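Local coordinates for kirola (Actinidia deliciosa, PDB 4IGV), which is a kiwifruit allergen of the ripening-related MLP family, related to PR-10 proteins, and probably binds small hydrophobic ligands in an internal cavity, at residues Asn38-Leu44 / Val55-Thr61. Coordinates in Å, arbitrary orientation, origin at the centre of the assembly. Numbering follows the deposited sequence.
Sequences NIQGVDL and VIFFKYT
A classic beta bulge in an antiparallel hairpin shows how an edge strand absorbs one extra residue without losing its partner. Strands 41-44 and 55-61 run at 161°, their axes 4.6 Å apart at closest approach. Gly41 pairs with Lys59 (Lys59 N to Gly41 O 2.9 Å) and Asp43 with Phe57 (Asp43 N to Phe57 O and Phe57 N to Asp43 O, both 2.8 Å). At the bulge Lys59 O accepts from both Gln40 N (2.8 Å) and Gly41 N (3.2 Å), so the register slips by one; beyond it, Thr61 N reaches Asn38 O at 2.9 Å. Gln40, with chi1 m and chi2 p, receives a bond from Thr61 OG1 at OE1 (2.7 Å). On one face, Val42 CG1 packs against Ile56 CG2 (3.6 Å) and Phe58 CE1 (3.9 Å), and Ile39 CD1 against Tyr60 CB (3.9 Å). Ile39 and Tyr60 also meet Phe136 of helix 131-145, so this apolar face looks inward, as in the Bet v 1 fold, whose curved antiparallel sheet wraps around a long C-terminal helix.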
loop_
_atom_site.group_PDB
_atom_site.type_symbol
_atom_site.label_atom_id
_atom_site.label_comp_id
_atom_site.label_asym_id
_atom_site.label_seq_id
_atom_site.Cartn_x
_atom_site.Cartn_y
_atom_site.Cartn_z
ATOM N N ASN A 38 9.733 1.316 -8.378
ATOM C CA ASN A 38 8.346 1.654 -8.126
ATOM C C ASN A 38 8.189 2.840 -7.164
ATOM O O ASN A 38 7.344 3.680 -7.347
ATOM C CB ASN A 38 7.593 0.434 -7.586
ATOM C CG ASN A 38 7.553 -0.700 -8.557
ATOM O OD1 ASN A 38 7.875 -1.841 -8.185
ATOM N ND2 ASN A 38 7.268 -0.395 -9.796
ATOM N N ILE A 39 9.020 2.876 -6.137
ATOM C CA ILE A 39 8.927 3.855 -5.044
ATOM C C ILE A 39 10.191 4.639 -4.916
ATOM O O ILE A 39 11.293 4.057 -4.697
ATOM C CB ILE A 39 8.641 3.157 -3.711
ATOM C CG1 ILE A 39 7.358 2.317 -3.800
ATOM C CG2 ILE A 39 8.561 4.194 -2.565
ATOM C CD1 ILE A 39 6.180 3.091 -3.883
ATOM N N GLN A 40 10.080 5.958 -5.079
ATOM C CA GLN A 40 11.242 6.843 -4.990
ATOM C C GLN A 40 11.364 7.578 -3.657
ATOM O O GLN A 40 12.442 8.069 -3.331
ATOM C CB GLN A 40 11.224 7.851 -6.099
ATOM C CG GLN A 40 11.523 7.271 -7.436
ATOM C CD GLN A 40 10.380 6.472 -8.046
ATOM O OE1 GLN A 40 9.288 6.980 -8.178
ATOM N NE2 GLN A 40 10.638 5.210 -8.416
ATOM N N GLY A 41 10.289 7.655 -2.896
ATOM C CA GLY A 41 10.361 8.308 -1.594
ATOM C C GLY A 41 9.128 7.969 -0.776
ATOM O O GLY A 41 8.026 7.863 -1.307
ATOM N N VAL A 42 9.347 7.785 0.522
ATOM C CA VAL A 42 8.297 7.682 1.529
ATOM C C VAL A 42 8.718 8.590 2.655
ATOM O O VAL A 42 9.674 8.287 3.412
ATOM C CB VAL A 42 8.239 6.274 2.037
ATOM C CG1 VAL A 42 7.146 6.150 3.052
ATOM C CG2 VAL A 42 7.980 5.240 0.892
ATOM N N ASP A 43 7.965 9.680 2.799
ATOM C CA ASP A 43 8.342 10.762 3.712
ATOM C C ASP A 43 7.262 11.014 4.731
ATOM O O ASP A 43 6.137 11.423 4.378
ATOM C CB ASP A 43 8.598 12.055 2.960
ATOM C CG ASP A 43 9.664 11.889 1.905
ATOM O OD1 ASP A 43 10.778 11.443 2.278
ATOM O OD2 ASP A 43 9.342 12.036 0.704
ATOM N N LEU A 44 7.579 10.781 5.999
ATOM C CA LEU A 44 6.662 11.092 7.068
ATOM C C LEU A 44 6.535 12.609 7.135
ATOM O O LEU A 44 7.524 13.327 7.165
ATOM C CB LEU A 44 7.223 10.522 8.385
ATOM C CG LEU A 44 6.360 10.717 9.636
ATOM C CD1 LEU A 44 5.074 9.899 9.564
ATOM C CD2 LEU A 44 7.177 10.265 10.797
ATOM N N VAL A 55 0.806 10.918 8.829
ATOM C CA VAL A 55 0.597 11.405 7.484
ATOM C C VAL A 55 1.880 11.187 6.703
ATOM O O VAL A 55 2.953 11.601 7.164
ATOM C CB VAL A 55 0.220 12.907 7.493
ATOM C CG1 VAL A 55 0.062 13.475 6.045
ATOM C CG2 VAL A 55 -1.027 13.191 8.360
ATOM N N ILE A 56 1.763 10.539 5.559
ATOM C CA ILE A 56 2.897 10.055 4.808
ATOM C C ILE A 56 2.769 10.519 3.352
ATOM O O ILE A 56 1.699 10.414 2.712
ATOM C CB ILE A 56 3.050 8.529 4.892
ATOM C CG1 ILE A 56 3.163 8.085 6.330
ATOM C CG2 ILE A 56 4.277 8.063 4.077
ATOM C CD1 ILE A 56 3.141 6.552 6.471
ATOM N N PHE A 57 3.893 10.999 2.807
ATOM C CA PHE A 57 3.957 11.421 1.394
ATOM C C PHE A 57 4.725 10.361 0.592
ATOM O O PHE A 57 5.773 9.931 1.020
ATOM C CB PHE A 57 4.667 12.769 1.309
ATOM C CG PHE A 57 4.775 13.342 -0.090
ATOM C CD1 PHE A 57 3.661 13.932 -0.693
ATOM C CD2 PHE A 57 5.978 13.350 -0.745
ATOM C CE1 PHE A 57 3.776 14.486 -1.953
ATOM C CE2 PHE A 57 6.081 13.925 -2.020
ATOM C CZ PHE A 57 4.946 14.502 -2.582
ATOM N N PHE A 58 4.176 9.974 -0.577
ATOM C CA PHE A 58 4.788 8.985 -1.438
ATOM C C PHE A 58 5.148 9.597 -2.763
ATOM O O PHE A 58 4.346 10.322 -3.377
ATOM C CB PHE A 58 3.827 7.836 -1.687
ATOM C CG PHE A 58 3.472 7.043 -0.469
ATOM C CD1 PHE A 58 4.210 5.994 -0.061
ATOM C CD2 PHE A 58 2.363 7.382 0.305
ATOM C CE1 PHE A 58 3.883 5.247 1.065
ATOM C CE2 PHE A 58 2.049 6.645 1.408
ATOM C CZ PHE A 58 2.790 5.588 1.782
ATOM N N LYS A 59 6.378 9.308 -3.203
ATOM C CA LYS A 59 6.807 9.615 -4.545
ATOM C C LYS A 59 6.973 8.252 -5.219
ATOM O O LYS A 59 7.737 7.413 -4.743
ATOM C CB LYS A 59 8.142 10.351 -4.547
ATOM C CG LYS A 59 8.067 11.712 -3.901
ATOM C CD LYS A 59 9.418 12.372 -3.946
ATOM C CE LYS A 59 9.841 12.678 -5.349
ATOM N NZ LYS A 59 11.029 13.578 -5.360
ATOM N N TYR A 60 6.236 8.015 -6.302
ATOM C CA TYR A 60 6.221 6.740 -6.954
ATOM C C TYR A 60 6.103 6.853 -8.450
ATOM O O TYR A 60 5.867 7.947 -8.975
ATOM C CB TYR A 60 5.087 5.847 -6.349
ATOM C CG TYR A 60 3.642 6.240 -6.621
ATOM C CD1 TYR A 60 2.901 5.600 -7.578
ATOM C CD2 TYR A 60 3.021 7.258 -5.910
ATOM C CE1 TYR A 60 1.524 5.942 -7.811
ATOM C CE2 TYR A 60 1.683 7.616 -6.142
ATOM C CZ TYR A 60 0.939 6.946 -7.068
ATOM O OH TYR A 60 -0.379 7.279 -7.307
ATOM N N THR A 61 6.317 5.747 -9.134
ATOM C CA THR A 61 6.274 5.720 -10.572
ATOM C C THR A 61 5.390 4.568 -11.013
ATOM O O THR A 61 5.577 3.427 -10.573
ATOM C CB THR A 61 7.695 5.567 -11.132
ATOM O OG1 THR A 61 8.496 6.697 -10.751
ATOM C CG2 THR A 61 7.687 5.460 -12.661
HETATM O O HOH W 1 6.000 1.178 -11.508
#